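Local coordinates for protein AT27789p (Drosophila melanogaster, PDB 5UZN) that probably binds messenger RNA through quasi-RNA recognition motifs, of which this chain is the third, in the hnRNP F/H homologue Glorund, at residues T12-G17 against E80-G85; T21-D26 against I41-K46. All coordinates share one frame; numbering follows the deposited sequence.

Contact 1: residues T12-G17 against E80-G85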
loop_
_atom_site.group_PDB
_atom_site.type_symbol
_atom_site.label_atom_id
_atom_site.label_comp_id
_atom_site.label_asym_id
_atom_site.label_seq_id
_atom_site.Cartn_x
_atom_site.Cartn_y
_atom_site.Cartn_z
ATOM N N THR A 12 7.292 -5.465 2.834
ATOM C CA THR A 12 5.872 -5.154 2.947
ATOM C C THR A 12 5.621 -3.834 3.663
ATOM O O THR A 12 6.192 -3.574 4.733
ATOM C CB THR A 12 5.171 -6.282 3.685
ATOM O OG1 THR A 12 5.443 -7.485 2.982
ATOM C CG2 THR A 12 3.672 -6.037 3.734
ATOM N N ILE A 13 4.737 -3.026 3.085
ATOM C CA ILE A 13 4.215 -1.816 3.711
ATOM C C ILE A 13 2.723 -2.024 3.919
ATOM O O ILE A 13 1.975 -2.185 2.945
ATOM C CB ILE A 13 4.469 -0.578 2.850
ATOM C CG1 ILE A 13 5.967 -0.313 2.690
ATOM C CG2 ILE A 13 3.787 0.639 3.457
ATOM C CD1 ILE A 13 6.215 0.968 1.905
ATOM N N HIS A 14 2.302 -2.059 5.183
ATOM C CA HIS A 14 0.898 -2.178 5.537
ATOM C C HIS A 14 0.313 -0.780 5.594
ATOM O O HIS A 14 0.974 0.157 6.039
ATOM C CB HIS A 14 0.730 -2.905 6.882
ATOM C CG HIS A 14 -0.700 -3.068 7.290
ATOM N ND1 HIS A 14 -1.605 -3.795 6.544
ATOM C CD2 HIS A 14 -1.395 -2.562 8.341
ATOM C CE1 HIS A 14 -2.796 -3.738 7.123
ATOM N NE2 HIS A 14 -2.696 -2.996 8.212
ATOM N N MET A 15 -0.904 -0.624 5.077
ATOM C CA MET A 15 -1.500 0.691 4.883
ATOM C C MET A 15 -2.832 0.746 5.606
ATOM O O MET A 15 -3.629 -0.178 5.501
ATOM C CB MET A 15 -1.691 1.007 3.383
ATOM C CG MET A 15 -0.483 0.709 2.504
ATOM S SD MET A 15 -0.814 0.803 0.736
ATOM C CE MET A 15 -0.953 2.589 0.551
ATOM N N ARG A 16 -3.077 1.817 6.350
ATOM C CA ARG A 16 -4.382 2.034 6.950
ATOM C C ARG A 16 -4.971 3.368 6.507
ATOM O O ARG A 16 -4.247 4.286 6.106
ATOM C CB ARG A 16 -4.302 1.969 8.476
ATOM C CG ARG A 16 -3.815 0.618 8.974
ATOM C CD ARG A 16 -3.762 0.560 10.485
ATOM N NE ARG A 16 -5.051 0.216 11.056
ATOM C CZ ARG A 16 -5.505 -1.033 11.098
ATOM N NH1 ARG A 16 -4.761 -2.026 10.596
ATOM N NH2 ARG A 16 -6.680 -1.289 11.657
ATOM N N GLY A 17 -6.297 3.460 6.576
ATOM C CA GLY A 17 -6.980 4.692 6.233
ATOM C C GLY A 17 -7.363 4.852 4.781
ATOM O O GLY A 17 -7.682 5.969 4.369
ATOM N N GLU A 80 -1.876 5.924 6.594
ATOM C CA GLU A 80 -0.826 5.539 7.534
ATOM C C GLU A 80 -0.043 4.358 6.987
ATOM O O GLU A 80 -0.640 3.323 6.663
ATOM C CB GLU A 80 -1.407 5.138 8.881
ATOM C CG GLU A 80 -1.988 6.226 9.722
ATOM C CD GLU A 80 -2.343 5.660 11.066
ATOM O OE1 GLU A 80 -1.482 5.735 11.968
ATOM O OE2 GLU A 80 -3.447 5.071 11.190
ATOM N N LEU A 81 1.280 4.488 6.931
ATOM C CA LEU A 81 2.156 3.445 6.420
ATOM C C LEU A 81 2.896 2.784 7.576
ATOM O O LEU A 81 3.348 3.465 8.497
ATOM C CB LEU A 81 3.168 4.013 5.423
ATOM C CG LEU A 81 2.524 4.689 4.212
ATOM C CD1 LEU A 81 3.611 5.132 3.244
ATOM C CD2 LEU A 81 1.541 3.730 3.545
ATOM N N PHE A 82 3.011 1.459 7.517
ATOM C CA PHE A 82 3.721 0.655 8.507
ATOM C C PHE A 82 4.607 -0.327 7.767
ATOM O O PHE A 82 4.106 -1.132 6.976
ATOM C CB PHE A 82 2.758 -0.110 9.416
ATOM C CG PHE A 82 1.748 0.754 10.084
ATOM C CD1 PHE A 82 0.539 1.035 9.463
ATOM C CD2 PHE A 82 2.009 1.290 11.341
ATOM C CE1 PHE A 82 -0.390 1.840 10.089
ATOM C CE2 PHE A 82 1.081 2.098 11.961
ATOM C CZ PHE A 82 -0.116 2.360 11.339
ATOM N N TYR A 83 5.912 -0.256 8.015
ATOM C CA TYR A 83 6.849 -1.175 7.390
ATOM C C TYR A 83 6.830 -2.489 8.140
ATOM O O TYR A 83 7.290 -2.550 9.285
ATOM C CB TYR A 83 8.257 -0.596 7.373
ATOM C CG TYR A 83 9.213 -1.578 6.722
ATOM C CD1 TYR A 83 8.982 -2.018 5.437
ATOM C CD2 TYR A 83 10.310 -2.090 7.403
ATOM C CE1 TYR A 83 9.818 -2.921 4.829
ATOM C CE2 TYR A 83 11.170 -2.999 6.793
ATOM C CZ TYR A 83 10.910 -3.407 5.511
ATOM O OH TYR A 83 11.727 -4.298 4.870
ATOM N N ASP A 84 6.299 -3.541 7.512
ATOM C CA ASP A 84 6.176 -4.829 8.181
ATOM C C ASP A 84 7.322 -5.777 7.854
ATOM O O ASP A 84 7.293 -6.932 8.277
ATOM C CB ASP A 84 4.834 -5.484 7.832
ATOM C CG ASP A 84 3.653 -4.833 8.553
ATOM O OD1 ASP A 84 3.841 -3.832 9.290
ATOM O OD2 ASP A 84 2.523 -5.313 8.372
ATOM N N GLY A 85 8.328 -5.324 7.122
ATOM C CA GLY A 85 9.484 -6.151 6.939
ATOM C C GLY A 85 9.260 -7.183 5.847
ATOM O O GLY A 85 8.359 -7.094 5.012
#

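Contact 2: residues T21-D26 against I41-K46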
loop_
_atom_site.group_PDB
_atom_site.type_symbol
_atom_site.label_atom_id
_atom_site.label_comp_id
_atom_site.label_asym_id
_atom_site.label_seq_id
_atom_site.Cartn_x
_atom_site.Cartn_y
_atom_site.Cartn_z
ATOM N N THR A 21 -13.424 3.506 -1.767
ATOM C CA THR A 21 -13.383 3.553 -3.222
ATOM C C THR A 21 -11.976 3.406 -3.792
ATOM O O THR A 21 -11.808 3.501 -5.004
ATOM C CB THR A 21 -13.991 4.865 -3.750
ATOM O OG1 THR A 21 -13.460 5.976 -3.021
ATOM C CG2 THR A 21 -15.489 4.852 -3.616
ATOM N N SER A 22 -10.958 3.171 -2.971
ATOM C CA SER A 22 -9.589 3.063 -3.479
ATOM C C SER A 22 -9.165 1.602 -3.595
ATOM O O SER A 22 -9.189 0.862 -2.604
ATOM C CB SER A 22 -8.618 3.822 -2.581
ATOM O OG SER A 22 -8.730 5.217 -2.809
ATOM N N PHE A 23 -8.751 1.199 -4.796
ATOM C CA PHE A 23 -8.369 -0.181 -5.026
ATOM C C PHE A 23 -6.921 -0.254 -5.462
ATOM O O PHE A 23 -6.148 0.653 -5.139
ATOM C CB PHE A 23 -9.326 -0.804 -6.029
ATOM C CG PHE A 23 -10.748 -0.742 -5.573
ATOM C CD1 PHE A 23 -11.203 -1.621 -4.606
ATOM C CD2 PHE A 23 -11.615 0.237 -6.059
ATOM C CE1 PHE A 23 -12.500 -1.562 -4.153
ATOM C CE2 PHE A 23 -12.917 0.310 -5.602
ATOM C CZ PHE A 23 -13.365 -0.596 -4.649
ATOM N N GLU A 24 -6.534 -1.314 -6.180
ATOM C CA GLU A 24 -5.110 -1.524 -6.428
ATOM C C GLU A 24 -4.498 -0.359 -7.194
ATOM O O GLU A 24 -3.419 0.122 -6.836
ATOM C CB GLU A 24 -4.892 -2.844 -7.170
ATOM C CG GLU A 24 -4.904 -4.057 -6.216
ATOM C CD GLU A 24 -4.815 -5.408 -6.918
ATOM O OE1 GLU A 24 -5.616 -6.308 -6.577
ATOM O OE2 GLU A 24 -3.943 -5.579 -7.797
ATOM N N ASN A 25 -5.171 0.123 -8.252
ATOM C CA ASN A 25 -4.555 1.175 -9.055
ATOM C C ASN A 25 -4.333 2.446 -8.248
ATOM O O ASN A 25 -3.369 3.171 -8.506
ATOM C CB ASN A 25 -5.379 1.441 -10.318
ATOM C CG ASN A 25 -5.149 0.370 -11.394
ATOM O OD1 ASN A 25 -4.057 -0.210 -11.502
ATOM N ND2 ASN A 25 -6.178 0.095 -12.178
ATOM N N ASP A 26 -5.183 2.727 -7.253
ATOM C CA ASP A 26 -4.920 3.876 -6.385
ATOM C C ASP A 26 -3.678 3.669 -5.521
ATOM O O ASP A 26 -2.955 4.631 -5.226
ATOM C CB ASP A 26 -6.121 4.149 -5.487
ATOM C CG ASP A 26 -7.040 5.205 -6.046
ATOM O OD1 ASP A 26 -6.938 5.492 -7.251
ATOM O OD2 ASP A 26 -7.860 5.749 -5.273
ATOM N N ILE A 41 -5.643 -5.346 -1.539
ATOM C CA ILE A 41 -6.653 -4.641 -0.764
ATOM C C ILE A 41 -7.302 -5.649 0.166
ATOM O O ILE A 41 -7.567 -6.778 -0.251
ATOM C CB ILE A 41 -7.689 -4.011 -1.710
ATOM C CG1 ILE A 41 -6.997 -3.110 -2.763
ATOM C CG2 ILE A 41 -8.788 -3.343 -0.892
ATOM C CD1 ILE A 41 -6.209 -1.848 -2.177
ATOM N N ASN A 42 -7.520 -5.272 1.436
ATOM C CA ASN A 42 -8.147 -6.152 2.416
ATOM C C ASN A 42 -9.654 -5.928 2.481
ATOM O O ASN A 42 -10.134 -4.789 2.470
ATOM C CB ASN A 42 -7.543 -5.942 3.810
ATOM C CG ASN A 42 -6.118 -6.425 3.904
ATOM O OD1 ASN A 42 -5.782 -7.481 3.377
ATOM N ND2 ASN A 42 -5.260 -5.640 4.550
ATOM N N TYR A 43 -10.397 -7.030 2.567
ATOM C CA TYR A 43 -11.849 -7.018 2.684
ATOM C C TYR A 43 -12.258 -7.877 3.874
ATOM O O TYR A 43 -11.459 -8.653 4.407
ATOM C CB TYR A 43 -12.532 -7.555 1.405
ATOM C CG TYR A 43 -12.129 -6.879 0.112
ATOM C CD1 TYR A 43 -10.905 -7.141 -0.481
ATOM C CD2 TYR A 43 -12.991 -5.991 -0.533
ATOM C CE1 TYR A 43 -10.540 -6.533 -1.676
ATOM C CE2 TYR A 43 -12.621 -5.364 -1.724
ATOM C CZ TYR A 43 -11.394 -5.650 -2.289
ATOM O OH TYR A 43 -10.981 -5.054 -3.468
ATOM N N ASN A 44 -13.517 -7.747 4.292
ATOM C CA ASN A 44 -14.094 -8.769 5.165
ATOM C C ASN A 44 -14.605 -9.962 4.340
ATOM O O ASN A 44 -14.506 -9.997 3.106
ATOM C CB ASN A 44 -15.206 -8.178 6.026
ATOM C CG ASN A 44 -16.408 -7.702 5.213
ATOM O OD1 ASN A 44 -16.646 -8.121 4.069
ATOM N ND2 ASN A 44 -17.181 -6.820 5.816
ATOM N N LYS A 45 -15.183 -10.963 5.026
ATOM C CA LYS A 45 -15.608 -12.174 4.319
ATOM C C LYS A 45 -16.828 -11.967 3.416
ATOM O O LYS A 45 -17.157 -12.876 2.644
ATOM C CB LYS A 45 -15.900 -13.312 5.305
ATOM C CG LYS A 45 -17.199 -13.172 6.100
ATOM C CD LYS A 45 -17.321 -14.323 7.095
ATOM C CE LYS A 45 -18.571 -14.237 7.954
ATOM N NZ LYS A 45 -18.581 -15.334 8.976
ATOM N N LYS A 46 -17.504 -10.821 3.474
ATOM C CA LYS A 46 -18.620 -10.544 2.566
ATOM C C LYS A 46 -18.205 -9.649 1.400
ATOM O O LYS A 46 -19.063 -9.226 0.602
ATOM C CB LYS A 46 -19.791 -9.900 3.318
ATOM C CG LYS A 46 -20.406 -10.707 4.477
ATOM C CD LYS A 46 -20.857 -12.096 4.052
ATOM C CE LYS A 46 -22.081 -12.547 4.848
ATOM N NZ LYS A 46 -22.070 -14.021 5.154
HETATM O O HOH W 1 -6.334 -6.396 -4.010
#

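Contact 1: residues T12-G17 against E80-G85
The CD2 branch of Leu-81 fits into the notch between Ile-13 and Met-15, touching CG2 of the former and CG of the latter at 3.8 Å each. Met-15 and Leu-81 run side by side in the same direction, while Ile-13 slants across. On the face carrying His-14 and Phe-82, the aliphatic part of Arg-16 rests against the Phe-82 ring, CD 3.6 Å from CE1, and the chain then bends at chi3 (84°), with NH1 making a weak bond to His-14 NE2 at the imidazole edge. Asp-84 brings OD2 to 3.4 Å from His-14 CB. The antiparallel ladder runs through hydrogen-bonded pairs at His-14 with Phe-82 and Arg-16 with Glu-80, His-14 N reaching Phe-82 O at 2.7 Å. This pairs the first and last strands of an RRM-type sheet, with 80-86 at its edge. Strand 52-57 flanks 11-16 on the other side, its Asp-54 hydrogen-bonded through OD1 to His-14 ND1. On the opposite face of the sheet from His-14 and Phe-82, Ile-13 and Tyr-83 pack on helix 60-68, and Met-15 and Leu-81 on helix 24-31.

Contact 2: residues T21-D26 against I41-K46
Ile-41 lays its CG1-CD1 arm against the backbone that leads into helix 24-31, with CD1 3.7 Å from Phe-23 C and CG1 3.9 Å from Glu-24 N. CG1 stands anti to its own carbonyl carbon (chi1 -55°), and chi2 (-63°) carries CD1 onto the peptide link rather than onto the Phe-23 ring. Glu-24 crosses the same arm obliquely, its CG 4.1 Å from Ile-41 CG1, before extending to a water. That water donates to Glu-24 OE1 at 2.7 Å and accepts from Ile-41 N at 2.8 Å, linking the carboxylate to the strand backbone where no direct hydrogen bond joins the two segments. At Ile-41, an alanine would lack CG1 and CD1, which would probably open a gap beside Phe-23 C and leave Glu-24 CG without its apolar neighbour. Farther along the strand, the Tyr-43 hydroxyl comes to the edge of the Phe-23 ring, OH 3.6 Å from CD1, with the two side chains at about a right angle. Phe-23 occupies the N-cap position, and Ser-22 OG, in the loop before the helix, donates to the anti lone pair of Asp-26 OD2 in the first turn at 2.7 Å. This small surface contact lies within the first beta-alpha-beta unit of the RRM-type fold (strand 11-16, helix 24-31, strand 38-43), joining the helix start to the C-terminal end of the edge strand. His-49 bonds to Ser-22 O and meets the Phe-23 ring, while Leu-18 in the loop after strand 11-16 also packs on Ile-41.

How the contacts relate
From the N terminus the chain first lays down strand 11-16, then passes through a loop into helix 24-31 and returns as strand 38-43. Contact 2 closes the helix-to-strand part of this path, 14 residues lying between its segments. Strands 49-50 and 52-57 and helix 60-68 follow before strand 80-86 completes contact 1 across 62 intervening residues. Contact 2 is thus nested inside the loop closed by contact 1. Their centres lie 15 Å apart, yet they meet at His-14 CE1 and Asn-42 ND2, 4.0 Å apart. Contact 1 ties inner strand 11-16 to outermost strand 80-86, and contact 2 ties the start of helix 24-31 to the other outermost strand, 38-43.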